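Local coordinates for uncharacterized conserved protein (Sinorhizobium meliloti, PDB 4EZB), which is of unknown function but is probably an oxidoreductase, with a Rossmann-type N-terminal half and a helical C-terminal half resembling the 6-phosphogluconate dehydrogenase family, at residues 142-147 with 189-194; 146-151 with 159-164. One frame throughout, in Å; residues are numbered along the deposited sequence.

Interaction 1: residues 142-147 with 189-194; sequences FVEGAV and GQASSL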
loop_
_atom_site.group_PDB
_atom_site.type_symbol
_atom_site.label_atom_id
_atom_site.label_comp_id
_atom_site.label_asym_id
_atom_site.label_seq_id
_atom_site.Cartn_x
_atom_site.Cartn_y
_atom_site.Cartn_z
ATOM N N PHE A 142 23.922 23.500 14.067
ATOM C CA PHE A 142 23.335 22.913 12.876
ATOM C C PHE A 142 21.861 22.596 13.144
ATOM O O PHE A 142 21.545 22.067 14.188
ATOM C CB PHE A 142 24.083 21.624 12.500
ATOM C CG PHE A 142 23.490 20.895 11.301
ATOM C CD1 PHE A 142 23.866 21.234 10.015
ATOM C CD2 PHE A 142 22.556 19.875 11.479
ATOM C CE1 PHE A 142 23.337 20.548 8.912
ATOM C CE2 PHE A 142 22.002 19.194 10.388
ATOM C CZ PHE A 142 22.392 19.535 9.102
ATOM N N VAL A 143 20.957 22.959 12.233
ATOM C CA VAL A 143 19.572 22.506 12.346
ATOM C C VAL A 143 19.267 21.814 11.024
ATOM O O VAL A 143 19.597 22.311 9.963
ATOM C CB VAL A 143 18.559 23.650 12.622
ATOM C CG1 VAL A 143 17.132 23.188 12.390
ATOM C CG2 VAL A 143 18.690 24.171 14.062
ATOM N N GLU A 144 18.633 20.665 11.073
ATOM C CA GLU A 144 18.324 20.009 9.814
ATOM C C GLU A 144 16.931 20.392 9.334
ATOM O O GLU A 144 15.973 20.249 10.079
ATOM C CB GLU A 144 18.421 18.501 10.010
ATOM C CG GLU A 144 17.892 17.758 8.793
ATOM C CD GLU A 144 16.895 16.692 9.142
ATOM O OE1 GLU A 144 16.580 15.899 8.246
ATOM O OE2 GLU A 144 16.437 16.634 10.294
ATOM N N GLY A 145 16.804 20.868 8.097
ATOM C CA GLY A 145 15.477 21.154 7.549
ATOM C C GLY A 145 15.098 20.290 6.361
ATOM O O GLY A 145 15.962 19.692 5.680
ATOM N N ALA A 146 13.800 20.231 6.090
ATOM C CA ALA A 146 13.303 19.519 4.928
ATOM C C ALA A 146 12.120 20.277 4.357
ATOM O O ALA A 146 11.137 20.554 5.053
ATOM C CB ALA A 146 12.929 18.093 5.288
ATOM N N VAL A 147 12.236 20.628 3.088
ATOM C CA VAL A 147 11.255 21.466 2.418
ATOM C C VAL A 147 10.157 20.549 1.920
ATOM O O VAL A 147 10.451 19.541 1.290
ATOM C CB VAL A 147 11.904 22.251 1.291
ATOM C CG1 VAL A 147 10.903 23.222 0.659
ATOM C CG2 VAL A 147 13.136 22.982 1.839
ATOM N N GLY A 189 18.154 14.870 11.472
ATOM C CA GLY A 189 17.808 13.643 10.786
ATOM C C GLY A 189 16.296 13.425 10.849
ATOM O O GLY A 189 15.702 12.859 9.919
ATOM N N GLN A 190 15.649 13.890 11.918
ATOM C CA GLN A 190 14.204 13.617 12.022
ATOM C C GLN A 190 13.325 14.257 10.955
ATOM O O GLN A 190 12.291 13.675 10.609
ATOM C CB GLN A 190 13.652 13.936 13.400
ATOM C CG GLN A 190 14.196 13.029 14.491
ATOM C CD GLN A 190 13.631 13.398 15.841
ATOM O OE1 GLN A 190 13.974 14.448 16.413
ATOM N NE2 GLN A 190 12.746 12.544 16.363
ATOM N N ALA A 191 13.721 15.435 10.449
ATOM C CA ALA A 191 12.905 16.183 9.501
ATOM C C ALA A 191 12.928 15.514 8.127
ATOM O O ALA A 191 11.890 15.394 7.480
ATOM C CB ALA A 191 13.367 17.638 9.397
ATOM N N SER A 192 14.112 15.097 7.671
ATOM C CA SER A 192 14.186 14.427 6.386
ATOM C C SER A 192 13.642 13.005 6.497
ATOM O O SER A 192 13.043 12.502 5.546
ATOM C CB SER A 192 15.599 14.449 5.811
ATOM O OG SER A 192 16.495 13.698 6.616
ATOM N N SER A 193 13.809 12.381 7.664
ATOM C CA SER A 193 13.218 11.076 7.903
ATOM C C SER A 193 11.710 11.138 7.766
ATOM O O SER A 193 11.123 10.344 7.061
ATOM C CB SER A 193 13.597 10.553 9.272
ATOM O OG SER A 193 14.942 10.101 9.211
ATOM N N LEU A 194 11.107 12.113 8.417
ATOM C CA LEU A 194 9.676 12.331 8.356
ATOM C C LEU A 194 9.161 12.586 6.913
ATOM O O LEU A 194 8.161 12.001 6.497
ATOM C CB LEU A 194 9.323 13.496 9.278
ATOM C CG LEU A 194 7.871 13.856 9.512
ATOM C CD1 LEU A 194 7.088 12.591 9.739
ATOM C CD2 LEU A 194 7.767 14.730 10.745
#
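E144 reaches from strand 142-147 to the first turn of the helix that starts at Q190. CG lies anti to the backbone N (chi1 171°), and a bend at chi2 sets the carboxylate across the helix start. The two oxygens divide the work. E144 OE1 takes S192 N at 2.7 Å, from above the carboxylate plane. E144 OE1 also takes S192 OG at 2.7 Å, and that hydroxyl comes nearly along the C-O axis. For S192, chi1 of 65° sets OG between its own backbone N and carbonyl carbon, from where it and the backbone N both reach E144 OE1. E144 OE2 accepts from A191 N at 3.0 Å on the syn side, 25° out of plane. It also has a weak bond from G189 N, the N-cap residue. Farther along the strand, A146 points its methyl at the helix, with A146 CB 3.6 Å from A191 O and 4.2 Å from A191 CB. Within the helix turn itself, S193 OG donates to G189 O, which also accepts from S193 N. Q190 OE1 accepts from T187 N, and Q190 NE2 bonds to A219 O of the second subunit. The E144 carboxylate is buried, yet both its oxygens are bonded. Backbone N-H groups at the helix start, together with the helix dipole, would be expected to stabilise its negative charge.

Interaction 2: residues 146-151 with 159-164; sequences AVMARV and PILVAG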
loop_
_atom_site.group_PDB
_atom_site.type_symbol
_atom_site.label_atom_id
_atom_site.label_comp_id
_atom_site.label_asym_id
_atom_site.label_seq_id
_atom_site.Cartn_x
_atom_site.Cartn_y
_atom_site.Cartn_z
ATOM N N ALA A 146 13.800 20.231 6.090
ATOM C CA ALA A 146 13.303 19.519 4.928
ATOM C C ALA A 146 12.120 20.277 4.357
ATOM O O ALA A 146 11.137 20.554 5.053
ATOM C CB ALA A 146 12.929 18.093 5.288
ATOM N N VAL A 147 12.236 20.628 3.088
ATOM C CA VAL A 147 11.255 21.466 2.418
ATOM C C VAL A 147 10.157 20.549 1.920
ATOM O O VAL A 147 10.451 19.541 1.290
ATOM C CB VAL A 147 11.904 22.251 1.291
ATOM C CG1 VAL A 147 10.903 23.222 0.659
ATOM C CG2 VAL A 147 13.136 22.982 1.839
HETATM N N MSE A 148 8.905 20.883 2.246
HETATM C CA MSE A 148 7.792 19.928 2.096
HETATM C C MSE A 148 6.976 20.103 0.842
HETATM O O MSE A 148 6.088 19.295 0.550
HETATM C CB MSE A 148 6.820 20.019 3.280
HETATM C CG MSE A 148 7.459 19.598 4.600
HETATM SE SE MSE A 148 8.306 17.818 4.423
HETATM C CE MSE A 148 6.684 16.799 3.928
ATOM N N ALA A 149 7.245 21.167 0.105
ATOM C CA ALA A 149 6.541 21.435 -1.141
ATOM C C ALA A 149 7.495 22.136 -2.085
ATOM O O ALA A 149 8.550 22.611 -1.665
ATOM C CB ALA A 149 5.320 22.313 -0.873
ATOM N N ARG A 150 7.118 22.233 -3.356
ATOM C CA ARG A 150 7.856 23.080 -4.282
ATOM C C ARG A 150 7.755 24.537 -3.828
ATOM O O ARG A 150 6.743 24.956 -3.259
ATOM C CB ARG A 150 7.372 22.884 -5.718
ATOM C CG ARG A 150 7.702 21.508 -6.292
ATOM C CD ARG A 150 7.887 21.533 -7.806
ATOM N NE ARG A 150 6.647 21.852 -8.522
ATOM C CZ ARG A 150 6.342 23.050 -9.022
ATOM N NH1 ARG A 150 7.182 24.076 -8.898
ATOM N NH2 ARG A 150 5.186 23.224 -9.649
ATOM N N VAL A 151 8.826 25.292 -4.052
ATOM C CA VAL A 151 8.993 26.618 -3.439
ATOM C C VAL A 151 8.289 27.759 -4.200
ATOM O O VAL A 151 7.597 28.576 -3.563
ATOM C CB VAL A 151 10.484 26.934 -3.156
ATOM C CG1 VAL A 151 10.611 28.215 -2.355
ATOM C CG2 VAL A 151 11.136 25.781 -2.400
ATOM N N PRO A 159 6.143 25.128 3.389
ATOM C CA PRO A 159 6.282 24.330 4.617
ATOM C C PRO A 159 7.693 23.737 4.722
ATOM O O PRO A 159 8.155 23.028 3.811
ATOM C CB PRO A 159 5.222 23.224 4.457
ATOM C CG PRO A 159 4.911 23.177 2.982
ATOM C CD PRO A 159 5.106 24.587 2.481
ATOM N N ILE A 160 8.380 24.082 5.813
ATOM C CA ILE A 160 9.687 23.496 6.137
ATOM C C ILE A 160 9.594 22.764 7.476
ATOM O O ILE A 160 9.047 23.295 8.433
ATOM C CB ILE A 160 10.796 24.573 6.137
ATOM C CG1 ILE A 160 10.999 25.089 4.711
ATOM C CG2 ILE A 160 12.105 24.010 6.688
ATOM C CD1 ILE A 160 11.832 26.353 4.566
ATOM N N LEU A 161 10.072 21.517 7.519
ATOM C CA LEU A 161 10.275 20.830 8.784
ATOM C C LEU A 161 11.726 21.011 9.244
ATOM O O LEU A 161 12.649 20.942 8.427
ATOM C CB LEU A 161 9.929 19.350 8.638
ATOM C CG LEU A 161 8.463 19.017 8.220
ATOM C CD1 LEU A 161 8.185 17.518 8.275
ATOM C CD2 LEU A 161 7.421 19.770 9.049
ATOM N N VAL A 162 11.918 21.236 10.539
ATOM C CA VAL A 162 13.263 21.353 11.137
ATOM C C VAL A 162 13.444 20.435 12.364
ATOM O O VAL A 162 12.489 20.148 13.105
ATOM C CB VAL A 162 13.635 22.831 11.437
ATOM C CG1 VAL A 162 13.932 23.572 10.141
ATOM C CG2 VAL A 162 12.505 23.553 12.170
ATOM N N ALA A 163 14.660 19.943 12.565
ATOM C CA ALA A 163 14.972 19.093 13.709
ATOM C C ALA A 163 16.367 19.437 14.227
ATOM O O ALA A 163 17.286 19.634 13.432
ATOM C CB ALA A 163 14.948 17.633 13.282
ATOM N N GLY A 164 16.538 19.444 15.545
ATOM C CA GLY A 164 17.865 19.682 16.144
ATOM C C GLY A 164 17.719 20.368 17.483
ATOM O O GLY A 164 16.611 20.798 17.845
#
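Strands 146-147 and 159-163 run antiparallel, with A146 and L161 as a hydrogen-bonded pair, joined by A146 N to L161 O at 2.7 Å and L161 N to A146 O at 2.9 Å, and V147 and I160 as a non-hydrogen-bonded pair. Past the end of the strand, M148 N donates to P159 O at 2.8 Å. V147 and I160 lie side by side and point the same way, and V147 CG2 meets I160 CG1 at 4.2 Å. In both residues the touching branch stands anti to the carbonyl carbon, beside the backbone N. Both also touch L120 on that face. The pairing forms a beta hairpin within the mixed sheet. Strand 141-147 continues the parallel Rossmann-type part, and strand 159-163 reverses direction beside it. Strand 180-185 then pairs with 159-163 as the outermost strand. On the opposite face from V147 and I160, L161 packs against A191 and L194 of helix 190-218. M148, a selenomethionine, bends towards that same face. Its chi1 of -65° places CG anti to the carbonyl carbon, bends at chi2 and chi3 carry SE past L161, and the end of the chain leads away. M148 CG lies 3.8 Å from L161 CG, and M148 SE comes to 3.9 Å from L161 CD1. The two side chains cross at a slant. M148 also touches K195 and R198 of the helix. Where the two strands run into the connecting loop, the ring of P159 lies against two neighbours. P159 CG is 3.7 Å from M148 CB and 4.0 Å from A149 CB.

Interactions 1 and 2 share A146 and V147, and their centres are about 7 Å apart. Strand 141-147 supplies one side of each. Interaction 1 joins it to the start of helix 190-218, and interaction 2 joins it to its antiparallel neighbour. The two meet directly: E144 O and A163 N, 2.8 Å apart, probably form a hydrogen bond, which extends the hairpin ladder. A191 CB lies 3.5 Å from L161 O, so the helix rests on both strands. On the other face V143 CG1 packs on V162 CB at 3.6 Å. K195 of the same helix donates to V147 O. The protein's function is not established, and neither contact can be tied to an active site.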